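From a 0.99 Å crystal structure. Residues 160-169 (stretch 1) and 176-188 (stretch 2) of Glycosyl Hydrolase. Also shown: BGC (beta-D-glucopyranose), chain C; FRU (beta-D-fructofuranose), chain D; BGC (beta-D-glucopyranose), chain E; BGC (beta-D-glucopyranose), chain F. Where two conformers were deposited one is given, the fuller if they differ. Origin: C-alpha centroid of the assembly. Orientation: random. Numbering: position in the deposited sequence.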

# COMPACT_ATOMS: atom_id res chain seq x y z
N ALA A 160 11.88 3.99 -0.88
CA ALA A 160 10.43 3.84 -1.16
C ALA A 160 10.23 3.57 -2.66
O ALA A 160 9.34 2.79 -3.02
CB ALA A 160 9.68 5.09 -0.73
N ARG A 161 11.04 4.18 -3.53
CA ARG A 161 10.85 4.03 -4.97
C ARG A 161 11.10 2.55 -5.37
O ARG A 161 10.25 1.94 -6.05
CB ARG A 161 11.78 4.99 -5.71
CG ARG A 161 11.56 5.14 -7.21
CD ARG A 161 12.53 6.24 -7.77
NE ARG A 161 12.17 6.70 -9.10
CZ ARG A 161 12.93 6.66 -10.20
NH1 ARG A 161 12.44 7.17 -11.33
NH2 ARG A 161 14.14 6.11 -10.20
N HIS A 162 12.24 1.99 -4.94
CA HIS A 162 12.54 0.59 -5.24
C HIS A 162 11.71 -0.35 -4.40
O HIS A 162 11.36 -1.46 -4.86
CB HIS A 162 14.02 0.33 -5.18
CG HIS A 162 14.74 0.95 -6.32
ND1 HIS A 162 15.00 0.25 -7.46
CD2 HIS A 162 15.22 2.20 -6.51
CE1 HIS A 162 15.61 1.06 -8.32
NE2 HIS A 162 15.73 2.26 -7.78
N GLY A 163 11.33 0.06 -3.19
CA GLY A 163 10.39 -0.77 -2.40
C GLY A 163 9.07 -0.92 -3.13
O GLY A 163 8.50 -2.04 -3.13
N LEU A 164 8.56 0.14 -3.75
CA LEU A 164 7.31 0.03 -4.56
C LEU A 164 7.53 -0.92 -5.71
O LEU A 164 6.60 -1.69 -6.06
CB LEU A 164 6.88 1.41 -5.06
CG LEU A 164 6.21 2.28 -4.02
CD1 LEU A 164 5.98 3.66 -4.61
CD2 LEU A 164 4.91 1.69 -3.53
N MET A 165 8.69 -0.90 -6.35
CA MET A 165 8.92 -1.80 -7.49
C MET A 165 8.91 -3.25 -7.00
O MET A 165 8.35 -4.13 -7.67
CB MET A 165 10.20 -1.47 -8.25
CG MET A 165 10.25 -0.05 -8.77
SD MET A 165 8.70 0.58 -9.50
CE MET A 165 8.48 -0.50 -10.90
N GLY A 166 9.45 -3.48 -5.81
CA GLY A 166 9.35 -4.81 -5.21
C GLY A 166 7.94 -5.21 -4.91
O GLY A 166 7.49 -6.34 -5.17
N TYR A 167 7.16 -4.27 -4.35
CA TYR A 167 5.77 -4.53 -4.03
C TYR A 167 4.99 -5.02 -5.26
O TYR A 167 4.20 -5.96 -5.20
CB TYR A 167 5.16 -3.23 -3.44
CG TYR A 167 3.78 -3.39 -2.89
CD1 TYR A 167 3.59 -3.76 -1.56
CD2 TYR A 167 2.67 -3.09 -3.64
CE1 TYR A 167 2.32 -3.86 -1.04
CE2 TYR A 167 1.37 -3.21 -3.13
CZ TYR A 167 1.22 -3.59 -1.80
OH TYR A 167 -0.02 -3.71 -1.23
N ASN A 168 5.16 -4.31 -6.37
CA ASN A 168 4.38 -4.65 -7.55
C ASN A 168 4.93 -5.83 -8.34
O ASN A 168 4.12 -6.60 -8.94
CB ASN A 168 4.29 -3.41 -8.47
CG ASN A 168 3.59 -3.68 -9.80
OD1 ASN A 168 4.23 -3.66 -10.84
ND2 ASN A 168 2.33 -4.02 -9.72
N THR A 169 6.25 -6.02 -8.36
CA THR A 169 6.84 -7.00 -9.28
C THR A 169 7.48 -8.17 -8.57
O THR A 169 7.77 -9.20 -9.23
CB THR A 169 7.92 -6.35 -10.18
OG1 THR A 169 9.15 -6.15 -9.45
CG2 THR A 169 7.44 -5.10 -10.86
C2 BGC C . 3.43 -9.32 -5.21
C3 BGC C . 4.80 -9.94 -5.41
C4 BGC C . 4.81 -10.84 -6.65
C5 BGC C . 4.28 -10.06 -7.84
C6 BGC C . 4.26 -10.82 -9.17
C1 BGC C . 2.97 -8.66 -6.49
O2 BGC C . 3.47 -8.35 -4.14
O3 BGC C . 5.10 -10.71 -4.22
O4 BGC C . 6.18 -11.23 -6.89
O5 BGC C . 2.95 -9.61 -7.56
O6 BGC C . 3.62 -12.08 -9.04
C1 FRU D . -2.15 -7.68 -9.07
C2 FRU D . -0.83 -7.15 -8.61
C3 FRU D . 0.18 -8.18 -8.16
C4 FRU D . 1.03 -7.39 -7.21
C5 FRU D . 0.04 -6.49 -6.53
C6 FRU D . 0.55 -5.14 -6.06
O1 FRU D . -2.00 -8.66 -10.08
O2 FRU D . -0.23 -6.35 -9.64
O3 FRU D . 0.88 -8.78 -9.26
O4 FRU D . 1.65 -8.25 -6.23
O5 FRU D . -1.06 -6.34 -7.46
O6 FRU D . 1.06 -4.35 -7.16
C2 BGC E . -4.46 -2.70 -10.63
C3 BGC E . -3.43 -3.38 -9.76
C4 BGC E . -2.02 -3.21 -10.35
C5 BGC E . -1.78 -1.74 -10.66
C6 BGC E . -0.41 -1.52 -11.33
C1 BGC E . -4.04 -1.28 -10.98
O2 BGC E . -5.74 -2.68 -9.98
O3 BGC E . -3.73 -4.75 -9.61
O4 BGC E . -1.03 -3.73 -9.49
O5 BGC E . -2.77 -1.26 -11.55
O6 BGC E . -0.34 -2.14 -12.60
C2 BGC F . 7.80 -12.62 -7.84
C3 BGC F . 8.21 -14.05 -8.15
C4 BGC F . 8.05 -14.92 -6.86
C5 BGC F . 6.62 -14.73 -6.33
C6 BGC F . 6.44 -15.45 -5.00
C1 BGC F . 6.41 -12.55 -7.26
O2 BGC F . 7.84 -11.89 -9.09
O3 BGC F . 9.54 -14.03 -8.59
O4 BGC F . 8.23 -16.26 -7.26
O5 BGC F . 6.36 -13.35 -6.06
O6 BGC F . 7.26 -14.98 -3.96
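Stretch 2 176-188: DESWIVRYADETA

The most unusual feature of this contact is an arginine that behaves as a knob. The side chain of Arg161, extended with chi1, chi2 and chi3 all t, sits in a hole formed by Glu177, Ile180, Ala184 and Asp185 of stretch 2, and it meets both charge and hydrocarbon there. At the guanidinium edge, Arg161 NE donates to Asp185 OD1 at 2.8 Å and Arg161 NH1 donates to Asp185 OD2 at 2.9 Å, both nearly linear, so the carboxylate is gripped by two parallel-running N-H groups in the classic bidentate manner. Arg161 NH1 also reaches Glu177 OE2 at 3.1 Å, completing a second salt bridge. The flat cation is poor in hydrogen-bonding capacity above its plane, and one face is accordingly covered by a methyl group, with Ile180 CG2 lying 3.4 Å from Arg161 CZ.

Stretch 2 begins with Asp176 at the N-cap position, although its side chain makes no capping bond, and is helical from Glu177 to Ala188. The helix widens into a pi-type turn at 180-185, where Asp185 N bonds to Ile180 O at 3.0 Å, while the bond from Ala184 N to the same oxygen, at 2.9 Å, is weak. Stretch 1 is helical throughout. The two axes approach to 8.9 Å and cross at 114°, so the helices run steeply across one another, inclined somewhat to the antiparallel side of perpendicular. The backbones come close at Arg161 and Ala184, whose CA atoms are 5.5 Å apart. A small side chain suits this place: Ala184 CB packs 3.6 Å from Arg161 O and 3.6 Å from Met165 SD.

Met165 is the second knob, set among Trp179, Ile180, Tyr183 and Ala184. Its chi angles are all m, and this flexible, unbranched chain brings Met165 CE to 3.3 Å from Trp179 CD1, while Met165 SD approaches the edge of the Tyr183 ring, 4.0 Å from Tyr183 CD2. Leu164 points toward stretch 2 and adds branched hydrocarbon, its CD1 lying 3.8 Å from Ala184 CA and 3.8 Å from Thr187 CB. Thr187 satisfies its own hydroxyl within the helix, OG1 donating to Tyr183 O at 2.7 Å.

Tyr183 returns the arrangement from the other side, as a knob of stretch 2 among Leu164, Met165, Tyr167 and Asn168. Its broad ring offers a face to Asn168: Asn168 CB makes a CH-pi contact 3.8 Å from the centroid of the Tyr183 ring, and Tyr183 CE2 lies 3.3 Å from Leu164 O. Asn168 is well chosen for a position between protein and sugar, since its amide has both an acceptor and a donor. Asn168 OD1 accepts from Trp179 NE1 at 2.9 Å, at the edge of the indole, and Asn168 ND2 donates to O6 of the fructose at 2.9 Å. Trp179 thus pairs its one polar atom with an amide oxygen while its carbon surface meets Met165, and its CH2 lies 3.5 Å from O6 of the chain E glucose.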

# COMPACT_ATOMS: atom_id res chain seq x y z
N ASP A 176 12.16 -1.74 -15.79
CA ASP A 176 12.66 -0.74 -16.72
C ASP A 176 12.19 0.64 -16.29
O ASP A 176 11.18 0.80 -15.58
CB ASP A 176 12.15 -1.08 -18.11
CG ASP A 176 12.51 -2.50 -18.50
OD1 ASP A 176 13.72 -2.75 -18.69
OD2 ASP A 176 11.65 -3.39 -18.57
N GLU A 177 12.93 1.67 -16.70
CA GLU A 177 12.68 3.00 -16.17
C GLU A 177 11.28 3.44 -16.43
O GLU A 177 10.69 4.12 -15.57
CB GLU A 177 13.65 4.02 -16.72
CG GLU A 177 13.50 5.45 -16.15
CD GLU A 177 13.74 5.60 -14.64
OE1 GLU A 177 14.24 4.69 -13.96
OE2 GLU A 177 13.53 6.75 -14.15
N SER A 178 10.71 3.10 -17.57
CA SER A 178 9.34 3.51 -17.88
C SER A 178 8.34 3.05 -16.82
O SER A 178 7.41 3.79 -16.49
CB SER A 178 8.87 2.95 -19.28
OG SER A 178 9.65 3.53 -20.31
N TRP A 179 8.52 1.83 -16.35
CA TRP A 179 7.59 1.31 -15.32
C TRP A 179 7.90 1.91 -13.94
O TRP A 179 6.99 2.14 -13.17
CB TRP A 179 7.59 -0.22 -15.30
CG TRP A 179 6.54 -0.80 -14.38
CD1 TRP A 179 6.76 -1.73 -13.42
CD2 TRP A 179 5.16 -0.52 -14.37
NE1 TRP A 179 5.58 -2.00 -12.77
CE2 TRP A 179 4.58 -1.29 -13.33
CE3 TRP A 179 4.33 0.29 -15.12
CZ2 TRP A 179 3.24 -1.27 -13.05
CZ3 TRP A 179 2.99 0.35 -14.82
CH2 TRP A 179 2.44 -0.45 -13.77
N ILE A 180 9.16 2.22 -13.64
CA ILE A 180 9.44 2.94 -12.40
C ILE A 180 8.68 4.27 -12.41
O ILE A 180 8.09 4.67 -11.41
CB ILE A 180 10.97 3.14 -12.20
CG1 ILE A 180 11.68 1.75 -12.16
CG2 ILE A 180 11.23 3.84 -10.90
CD1 ILE A 180 13.19 1.87 -12.07
N VAL A 181 8.72 4.98 -13.55
CA VAL A 181 8.00 6.24 -13.69
C VAL A 181 6.50 6.05 -13.59
O VAL A 181 5.83 6.80 -12.84
CB VAL A 181 8.37 6.84 -15.05
CG1 VAL A 181 7.49 8.04 -15.39
CG2 VAL A 181 9.83 7.29 -15.06
N ARG A 182 5.94 5.09 -14.31
CA ARG A 182 4.50 4.90 -14.36
C ARG A 182 3.89 4.26 -13.10
O ARG A 182 2.69 4.41 -12.91
CB ARG A 182 4.14 4.07 -15.59
CG ARG A 182 4.33 4.80 -16.89
CD ARG A 182 3.26 5.81 -17.19
NE ARG A 182 1.96 5.16 -17.27
CZ ARG A 182 1.00 5.23 -16.31
NH1 ARG A 182 1.06 6.11 -15.29
NH2 ARG A 182 -0.02 4.35 -16.36
N TYR A 183 4.74 3.61 -12.33
CA TYR A 183 4.24 2.95 -11.09
C TYR A 183 4.72 3.68 -9.85
O TYR A 183 3.91 4.23 -9.10
CB TYR A 183 4.61 1.45 -11.06
CG TYR A 183 4.02 0.82 -9.81
CD1 TYR A 183 2.67 0.55 -9.75
CD2 TYR A 183 4.79 0.57 -8.72
CE1 TYR A 183 2.11 0.03 -8.55
CE2 TYR A 183 4.23 0.10 -7.53
CZ TYR A 183 2.90 -0.13 -7.45
OH TYR A 183 2.41 -0.56 -6.21
N ALA A 184 6.04 3.71 -9.61
CA ALA A 184 6.54 4.29 -8.34
C ALA A 184 6.44 5.81 -8.32
O ALA A 184 5.94 6.38 -7.35
CB ALA A 184 7.95 3.84 -8.09
N ASP A 185 6.98 6.48 -9.35
CA ASP A 185 6.93 7.95 -9.34
C ASP A 185 5.49 8.40 -9.36
O ASP A 185 5.11 9.38 -8.72
CB ASP A 185 7.72 8.53 -10.50
CG ASP A 185 9.21 8.29 -10.43
OD1 ASP A 185 9.71 7.92 -9.34
OD2 ASP A 185 9.87 8.47 -11.48
N GLU A 186 4.63 7.69 -10.12
CA GLU A 186 3.22 8.02 -10.15
C GLU A 186 2.60 7.90 -8.78
O GLU A 186 1.80 8.74 -8.37
CB GLU A 186 2.50 7.13 -11.19
CG GLU A 186 1.07 7.51 -11.40
CD GLU A 186 0.82 8.82 -12.15
OE1 GLU A 186 1.80 9.42 -12.70
OE2 GLU A 186 -0.36 9.24 -12.21
N THR A 187 2.90 6.82 -8.05
CA THR A 187 2.39 6.65 -6.65
C THR A 187 2.74 7.86 -5.81
O THR A 187 1.90 8.42 -5.09
CB THR A 187 2.96 5.37 -6.07
OG1 THR A 187 2.45 4.24 -6.77
CG2 THR A 187 2.54 5.20 -4.62
N ALA A 188 3.99 8.28 -5.85
CA ALA A 188 4.45 9.45 -5.07
C ALA A 188 3.66 10.68 -5.47
O ALA A 188 3.22 11.45 -4.60
CB ALA A 188 5.96 9.63 -5.27